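Long-range contacts in dipicolinate synthase subunit B (Bacillus halodurans, PDB 3LQK), which probably supplies the flavoprotein-type subunit of the enzyme that makes dipicolinate, the small diacid of bacterial spores: residues Y21-P26 with I92-G97; L25-R30 with A175-I180. One frame throughout, in Å; residues are numbered along the deposited sequence.

Contact 1: residues Y21-P26 with I92-G97; sequences YHEVLP and IAPMTG. With PO4 (phosphate ion), chain B.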
ATOM      1  N   TYR A  21      29.564  -1.778 -12.136  1.00 32.12           N
ATOM      2  CA  TYR A  21      29.796  -0.328 -12.172  1.00 30.72           C
ATOM      3  C   TYR A  21      30.486   0.152 -13.459  1.00 30.12           C
ATOM      4  O   TYR A  21      30.671   1.352 -13.640  1.00 29.44           O
ATOM      5  CB  TYR A  21      30.528   0.182 -10.916  1.00 30.18           C
ATOM      6  CG  TYR A  21      29.968  -0.270  -9.573  1.00 27.39           C
ATOM      7  CD1 TYR A  21      28.618  -0.596  -9.412  1.00 26.17           C
ATOM      8  CD2 TYR A  21      30.797  -0.340  -8.463  1.00 27.69           C
ATOM      9  CE1 TYR A  21      28.117  -1.013  -8.156  1.00 27.45           C
ATOM     10  CE2 TYR A  21      30.326  -0.728  -7.223  1.00 26.65           C
ATOM     11  CZ  TYR A  21      28.988  -1.078  -7.071  1.00 27.29           C
ATOM     12  OH  TYR A  21      28.533  -1.445  -5.828  1.00 26.87           O
ATOM     13  N   HIS A  22      30.818  -0.745 -14.377  1.00 29.60           N
ATOM     14  CA  HIS A  22      31.431  -0.294 -15.627  1.00 30.27           C
ATOM     15  C   HIS A  22      30.405   0.461 -16.509  1.00 29.26           C
ATOM     16  O   HIS A  22      30.767   1.216 -17.417  1.00 27.45           O
ATOM     17  CB  HIS A  22      32.073  -1.445 -16.404  1.00 30.81           C
ATOM     18  CG  HIS A  22      31.082  -2.416 -16.942  1.00 36.10           C
ATOM     19  ND1 HIS A  22      30.491  -2.268 -18.185  1.00 40.92           N
ATOM     20  CD2 HIS A  22      30.533  -3.531 -16.389  1.00 41.50           C
ATOM     21  CE1 HIS A  22      29.645  -3.274 -18.386  1.00 44.30           C
ATOM     22  NE2 HIS A  22      29.640  -4.045 -17.307  1.00 43.70           N
ATOM     23  N   GLU A  23      29.134   0.236 -16.249  1.00 27.94           N
ATOM     24  CA  GLU A  23      28.089   0.961 -16.969  1.00 28.41           C
ATOM     25  C   GLU A  23      27.834   2.379 -16.410  1.00 25.77           C
ATOM     26  O   GLU A  23      27.349   3.247 -17.152  1.00 27.91           O
ATOM     27  CB  GLU A  23      26.814   0.117 -16.948  1.00 30.27           C
ATOM     28  CG  GLU A  23      26.344  -0.278 -15.503  1.00 35.83           C
ATOM     29  CD  GLU A  23      25.737  -1.691 -15.414  1.00 43.73           C
ATOM     30  OE1 GLU A  23      26.047  -2.566 -16.284  1.00 46.24           O
ATOM     31  OE2 GLU A  23      24.945  -1.911 -14.452  1.00 48.49           O
ATOM     32  N   VAL A  24      28.203   2.661 -15.154  1.00 20.77           N
ATOM     33  CA  VAL A  24      27.959   4.012 -14.598  1.00 18.53           C
ATOM     34  C   VAL A  24      29.222   4.845 -14.397  1.00 17.23           C
ATOM     35  O   VAL A  24      29.115   6.033 -14.397  1.00 16.77           O
ATOM     36  CB  VAL A  24      27.133   3.991 -13.274  1.00 18.50           C
ATOM     37  CG1 VAL A  24      25.780   3.364 -13.503  1.00 17.34           C
ATOM     38  CG2 VAL A  24      27.913   3.186 -12.145  1.00 17.46           C
ATOM     39  N   LEU A  25      30.419   4.257 -14.229  1.00 15.57           N
ATOM     40  CA  LEU A  25      31.633   5.094 -13.959  1.00 15.80           C
ATOM     41  C   LEU A  25      31.939   6.092 -15.085  1.00 14.78           C
ATOM     42  O   LEU A  25      32.348   7.208 -14.818  1.00 14.36           O
ATOM     43  CB  LEU A  25      32.871   4.228 -13.670  1.00 15.95           C
ATOM     44  CG  LEU A  25      32.755   3.498 -12.299  1.00 17.70           C
ATOM     45  CD1 LEU A  25      33.943   2.568 -12.044  1.00 20.05           C
ATOM     46  CD2 LEU A  25      32.569   4.501 -11.172  1.00 19.13           C
ATOM     47  N   PRO A  26      31.712   5.695 -16.352  1.00 14.28           N
ATOM     48  CA  PRO A  26      31.871   6.676 -17.429  1.00 14.80           C
ATOM     49  C   PRO A  26      30.910   7.870 -17.266  1.00 15.28           C
ATOM     50  O   PRO A  26      31.234   9.008 -17.710  1.00 15.04           O
ATOM     51  CB  PRO A  26      31.562   5.869 -18.695  1.00 14.98           C
ATOM     52  CG  PRO A  26      31.877   4.423 -18.309  1.00 13.46           C
ATOM     53  CD  PRO A  26      31.479   4.341 -16.866  1.00 14.18           C
ATOM     54  N   ILE A  92      21.587   7.745  -7.564  1.00 13.43           N
ATOM     55  CA  ILE A  92      21.794   6.351  -7.203  1.00 12.98           C
ATOM     56  C   ILE A  92      21.714   5.556  -8.476  1.00 13.22           C
ATOM     57  O   ILE A  92      20.629   5.409  -9.095  1.00 11.55           O
ATOM     58  CB  ILE A  92      20.729   5.804  -6.259  1.00 13.67           C
ATOM     59  CG1 ILE A  92      20.521   6.710  -5.011  1.00 15.99           C
ATOM     60  CG2 ILE A  92      21.054   4.351  -5.815  1.00 11.95           C
ATOM     61  CD1 ILE A  92      19.349   6.199  -4.139  1.00 13.14           C
ATOM     62  N   ALA A  93      22.882   5.097  -8.919  1.00 12.47           N
ATOM     63  CA  ALA A  93      22.967   4.304 -10.108  1.00 12.60           C
ATOM     64  C   ALA A  93      24.184   3.393 -10.112  1.00 12.85           C
ATOM     65  O   ALA A  93      25.287   3.851  -9.874  1.00 13.64           O
ATOM     66  CB  ALA A  93      22.938   5.202 -11.345  1.00 12.19           C
ATOM     67  N   PRO A  94      23.991   2.089 -10.384  1.00 13.92           N
ATOM     68  CA  PRO A  94      22.727   1.386 -10.568  1.00 12.72           C
ATOM     69  C   PRO A  94      21.995   1.308  -9.261  1.00 13.48           C
ATOM     70  O   PRO A  94      22.657   1.317  -8.158  1.00 12.51           O
ATOM     71  CB  PRO A  94      23.163  -0.032 -11.058  1.00 14.49           C
ATOM     72  CG  PRO A  94      24.508  -0.202 -10.555  1.00 15.11           C
ATOM     73  CD  PRO A  94      25.145   1.160 -10.478  1.00 14.37           C
HETATM   74  N   MSE A  95      20.654   1.314  -9.346  1.00 12.27           N
HETATM   75  CA  MSE A  95      19.837   1.027  -8.140  1.00 12.68           C
HETATM   76  C   MSE A  95      19.219  -0.346  -8.268  1.00 11.48           C
HETATM   77  O   MSE A  95      18.317  -0.566  -9.103  1.00 11.12           O
HETATM   78  CB  MSE A  95      18.772   2.094  -7.881  1.00 12.94           C
HETATM   79  CG  MSE A  95      18.018   1.911  -6.528  1.00 15.48           C
HETATM   80 SE   MSE A  95      16.730   3.344  -6.237  0.75 14.05          SE
HETATM   81  CE  MSE A  95      15.558   2.955  -7.573  1.00 17.85           C
ATOM     82  N   THR A  96      19.693  -1.262  -7.419  1.00 11.10           N
ATOM     83  CA  THR A  96      19.274  -2.647  -7.469  1.00 11.45           C
ATOM     84  C   THR A  96      17.833  -2.810  -6.936  1.00 10.54           C
ATOM     85  O   THR A  96      17.264  -1.910  -6.370  1.00 10.26           O
ATOM     86  CB  THR A  96      20.156  -3.556  -6.589  1.00 12.53           C
ATOM     87  OG1 THR A  96      20.061  -3.113  -5.199  1.00 13.38           O
ATOM     88  CG2 THR A  96      21.572  -3.584  -7.069  1.00 14.02           C
ATOM     89  N   GLY A  97      17.268  -3.994  -7.109  1.00  9.97           N
ATOM     90  CA  GLY A  97      15.952  -4.278  -6.620  1.00 10.83           C
ATOM     91  C   GLY A  97      15.872  -4.162  -5.119  1.00 11.39           C
ATOM     92  O   GLY A  97      14.929  -3.603  -4.592  1.00 11.31           O
TER
HETATM   93  P   PO4 B 200      22.198  -4.033  -2.480  1.00 63.68           P
HETATM   94  O1  PO4 B 200      22.070  -5.084  -3.576  1.00 63.47           O
HETATM   95  O2  PO4 B 200      22.580  -4.659  -1.148  1.00 66.75           O
HETATM   96  O3  PO4 B 200      23.282  -3.010  -2.786  1.00 64.99           O
HETATM   97  O4  PO4 B 200      20.878  -3.330  -2.299  1.00 65.46           O
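Ala93 meets Val24 in two ways: its CB lies 4.0 Å from Val24 CG1, while its carbonyl O lies 3.5 Å from Val24 CG2. With CG1 anti to the carbonyl carbon of Val24 (chi1 -60°) and CG2 in the crowded position between N and C, both methyls face Ala93. The peptide that follows is cis, and Pro94 turns the chain through a corner; its CD sits equally near both valine methyls, 3.8 Å from Val24 CG1 and from Val24 CG2. On the same CD comes the Tyr21 ring, obliquely, through Tyr21 CD1 at 4.0 Å. This is where strand 89-95, parallel to its neighbours 9-13 and 126-132 in the Rossmann-like sheet, turns its corner, packed against the loop that leads from strand 9-13 into helix 25-33. Within that loop Tyr21 O accepts from both Val24 N and Leu25 N, and the Tyr21 ring also meets Trp59 edge-to-face. Beyond the corner Thr96 N-caps helix 97-104, its OG1 bonded to Ser99 N. The same OG1 lies 3.0 Å from O4 of a phosphate ion, probably from the crystallisation liquor, which Gly16 N, Asn98 and Ser99 also bind.

Contact 2: residues L25-R30 with A175-I180; sequences LPQMER and ALPETI
Gln27 and Arg30 together face Pro177, whose ring fills the close part of the contact. Pro177 CG stands over the centre of the Arg30 guanidinium, 3.6 Å above its plane, and Pro177 CD approaches Arg30 NH1 to 3.6 Å. The Gln27 chain bends at chi2 (-50°), and its OE1 lies 3.8 Å from the same Pro177 CD. That oxygen also accepts from Arg30 NH1 at 2.9 Å, a bond bent to 145° at the hydrogen, and NH1 has a second acceptor in Glu174 O, so the guanidinium is gripped from two sequence neighbourhoods while it lies on the proline. Deeper in, Gln27 CB touches Leu176 CD1 at 4.1 Å; Leu176 continues onto Val91 and Ile155 of the central sheet. Helices 25-33 and 176-184 thus pack side by side on one face of this Rossmann-like sheet, their short segments crossing at -52° with axes 10.6 Å apart. Toward the more solvent-exposed side the fit slackens: Arg30 NH2 and Glu178 OE2 form a long salt bridge of 3.8 Å, the carboxylate turned 63° from the guanidinium plane. An alanine in place of Arg30 would probably open a gap beside Pro177 and leave Gln27 OE1, Glu174 O and the Glu178 carboxylate without this partner.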
ATOM      1  N   LEU A  25      30.419   4.257 -14.229  1.00 15.57           N
ATOM      2  CA  LEU A  25      31.633   5.094 -13.959  1.00 15.80           C
ATOM      3  C   LEU A  25      31.939   6.092 -15.085  1.00 14.78           C
ATOM      4  O   LEU A  25      32.348   7.208 -14.818  1.00 14.36           O
ATOM      5  CB  LEU A  25      32.871   4.228 -13.670  1.00 15.95           C
ATOM      6  CG  LEU A  25      32.755   3.498 -12.299  1.00 17.70           C
ATOM      7  CD1 LEU A  25      33.943   2.568 -12.044  1.00 20.05           C
ATOM      8  CD2 LEU A  25      32.569   4.501 -11.172  1.00 19.13           C
ATOM      9  N   PRO A  26      31.712   5.695 -16.352  1.00 14.28           N
ATOM     10  CA  PRO A  26      31.871   6.676 -17.429  1.00 14.80           C
ATOM     11  C   PRO A  26      30.910   7.870 -17.266  1.00 15.28           C
ATOM     12  O   PRO A  26      31.234   9.008 -17.710  1.00 15.04           O
ATOM     13  CB  PRO A  26      31.562   5.869 -18.695  1.00 14.98           C
ATOM     14  CG  PRO A  26      31.877   4.423 -18.309  1.00 13.46           C
ATOM     15  CD  PRO A  26      31.479   4.341 -16.866  1.00 14.18           C
ATOM     16  N   GLN A  27      29.748   7.634 -16.645  1.00 14.30           N
ATOM     17  CA  GLN A  27      28.809   8.755 -16.423  1.00 13.99           C
ATOM     18  C   GLN A  27      29.268   9.619 -15.256  1.00 14.47           C
ATOM     19  O   GLN A  27      29.121  10.861 -15.290  1.00 13.57           O
ATOM     20  CB  GLN A  27      27.395   8.255 -16.193  1.00 13.49           C
ATOM     21  CG  GLN A  27      26.833   7.462 -17.341  1.00 11.84           C
ATOM     22  CD  GLN A  27      27.011   8.175 -18.661  1.00 14.72           C
ATOM     23  OE1 GLN A  27      26.797   9.399 -18.781  1.00 15.63           O
ATOM     24  NE2 GLN A  27      27.431   7.431 -19.658  1.00 13.16           N
HETATM   25  N   MSE A  28      29.860   8.976 -14.241  1.00 13.34           N
HETATM   26  CA  MSE A  28      30.479   9.751 -13.155  1.00 14.19           C
HETATM   27  C   MSE A  28      31.577  10.680 -13.721  1.00 14.81           C
HETATM   28  O   MSE A  28      31.714  11.844 -13.339  1.00 14.74           O
HETATM   29  CB  MSE A  28      31.061   8.802 -12.103  1.00 14.17           C
HETATM   30  CG  MSE A  28      31.549   9.509 -10.887  1.00 18.02           C
HETATM   31 SE   MSE A  28      32.503   8.404  -9.600  1.00 21.36          SE
HETATM   32  CE  MSE A  28      31.021   7.256  -9.049  1.00 13.28           C
ATOM     33  N   GLU A  29      32.364  10.131 -14.631  1.00 15.62           N
ATOM     34  CA  GLU A  29      33.421  10.870 -15.268  1.00 16.80           C
ATOM     35  C   GLU A  29      32.880  12.057 -16.109  1.00 16.25           C
ATOM     36  O   GLU A  29      33.404  13.176 -16.001  1.00 15.91           O
ATOM     37  CB  GLU A  29      34.309   9.911 -16.088  1.00 17.71           C
ATOM     38  CG  GLU A  29      35.177  10.662 -17.149  1.00 21.64           C
ATOM     39  CD  GLU A  29      36.326  11.467 -16.552  1.00 28.59           C
ATOM     40  OE1 GLU A  29      36.636  11.233 -15.358  1.00 29.19           O
ATOM     41  OE2 GLU A  29      36.954  12.313 -17.305  1.00 33.35           O
ATOM     42  N   ARG A  30      31.812  11.855 -16.881  1.00 15.46           N
ATOM     43  CA  ARG A  30      31.174  12.976 -17.587  1.00 15.70           C
ATOM     44  C   ARG A  30      30.707  14.094 -16.668  1.00 15.29           C
ATOM     45  O   ARG A  30      30.789  15.266 -17.025  1.00 15.01           O
ATOM     46  CB  ARG A  30      29.910  12.564 -18.341  1.00 15.80           C
ATOM     47  CG  ARG A  30      30.084  12.202 -19.726  1.00 19.87           C
ATOM     48  CD  ARG A  30      28.810  11.552 -20.268  1.00 19.19           C
ATOM     49  NE  ARG A  30      27.937  12.505 -20.960  1.00 17.01           N
ATOM     50  CZ  ARG A  30      26.684  12.244 -21.316  1.00 16.56           C
ATOM     51  NH1 ARG A  30      26.111  11.061 -21.003  1.00 15.44           N
ATOM     52  NH2 ARG A  30      26.025  13.150 -21.999  1.00 17.47           N
ATOM     53  N   ALA A 175      21.730   8.667 -20.467  1.00 12.32           N
ATOM     54  CA  ALA A 175      20.815   9.775 -20.161  1.00 12.60           C
ATOM     55  C   ALA A 175      20.986  10.387 -18.773  1.00 12.48           C
ATOM     56  O   ALA A 175      20.247  11.268 -18.376  1.00 12.93           O
ATOM     57  CB  ALA A 175      19.341   9.351 -20.376  1.00 12.00           C
ATOM     58  N   LEU A 176      21.978   9.978 -18.032  1.00 13.08           N
ATOM     59  CA  LEU A 176      22.078  10.461 -16.629  1.00 14.85           C
ATOM     60  C   LEU A 176      22.248  11.984 -16.497  1.00 15.81           C
ATOM     61  O   LEU A 176      21.444  12.640 -15.802  1.00 15.99           O
ATOM     62  CB  LEU A 176      23.141   9.653 -15.899  1.00 16.25           C
ATOM     63  CG  LEU A 176      23.526   9.843 -14.434  1.00 20.14           C
ATOM     64  CD1 LEU A 176      24.015   8.461 -13.856  1.00 23.39           C
ATOM     65  CD2 LEU A 176      24.622  10.846 -14.311  1.00 18.43           C
ATOM     66  N   PRO A 177      23.169  12.600 -17.285  1.00 14.76           N
ATOM     67  CA  PRO A 177      23.330  14.029 -17.125  1.00 14.49           C
ATOM     68  C   PRO A 177      22.141  14.843 -17.468  1.00 13.75           C
ATOM     69  O   PRO A 177      21.827  15.797 -16.800  1.00 13.83           O
ATOM     70  CB  PRO A 177      24.485  14.369 -18.081  1.00 15.50           C
ATOM     71  CG  PRO A 177      25.301  13.111 -18.086  1.00 15.69           C
ATOM     72  CD  PRO A 177      24.197  12.040 -18.151  1.00 14.49           C
ATOM     73  N   GLU A 178      21.485  14.482 -18.534  1.00 13.40           N
ATOM     74  CA  GLU A 178      20.245  15.129 -18.913  1.00 13.67           C
ATOM     75  C   GLU A 178      19.182  14.998 -17.817  1.00 11.57           C
ATOM     76  O   GLU A 178      18.454  15.953 -17.559  1.00 12.24           O
ATOM     77  CB  GLU A 178      19.701  14.474 -20.196  1.00 14.40           C
ATOM     78  CG  GLU A 178      20.513  14.743 -21.452  1.00 20.55           C
ATOM     79  CD  GLU A 178      21.772  13.809 -21.710  1.00 25.51           C
ATOM     80  OE1 GLU A 178      22.147  12.968 -20.845  1.00 20.25           O
ATOM     81  OE2 GLU A 178      22.416  13.989 -22.818  1.00 32.14           O
ATOM     82  N   THR A 179      19.083  13.825 -17.194  1.00 10.51           N
ATOM     83  CA  THR A 179      18.138  13.605 -16.101  1.00 10.50           C
ATOM     84  C   THR A 179      18.479  14.495 -14.927  1.00 11.23           C
ATOM     85  O   THR A 179      17.598  15.100 -14.295  1.00 11.48           O
ATOM     86  CB  THR A 179      18.080  12.135 -15.707  1.00 11.44           C
ATOM     87  OG1 THR A 179      17.796  11.357 -16.895  1.00 12.10           O
ATOM     88  CG2 THR A 179      17.023  11.832 -14.621  1.00  5.55           C
ATOM     89  N   ILE A 180      19.762  14.642 -14.633  1.00 13.49           N
ATOM     90  CA  ILE A 180      20.164  15.562 -13.537  1.00 14.20           C
ATOM     91  C   ILE A 180      19.767  16.998 -13.912  1.00 14.77           C
ATOM     92  O   ILE A 180      19.207  17.724 -13.082  1.00 14.23           O
ATOM     93  CB  ILE A 180      21.705  15.488 -13.172  1.00 14.69           C
ATOM     94  CG1 ILE A 180      22.055  14.072 -12.701  1.00 14.92           C
ATOM     95  CG2 ILE A 180      22.058  16.515 -12.054  1.00 12.27           C
ATOM     96  CD1 ILE A 180      23.457  13.823 -12.173  1.00 16.75           C
TER

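Contacts 1 and 2 start from the same stretch of chain, their segments overlapping at Leu25 and Pro26, which carry neither contact. Contact 1 sets the loop just before helix 25-33 against the corner at Pro94; contact 2 ties the flank of that helix to helix 176-184. Contact 1 is largely buried and its approaches are mostly apolar, with the partly exposed Glu23 beside them; contact 2 rests on a guanidinium laid over a proline, with buried Gln27 and Leu176 beside it and a long salt bridge at its more exposed side. Chemistry here follows depth: a proline presents its ring in each, to hydrocarbon in one and to guanidinium in the other. The two meet where Ala93 CB packs 4.3 Å from Leu176 CD1.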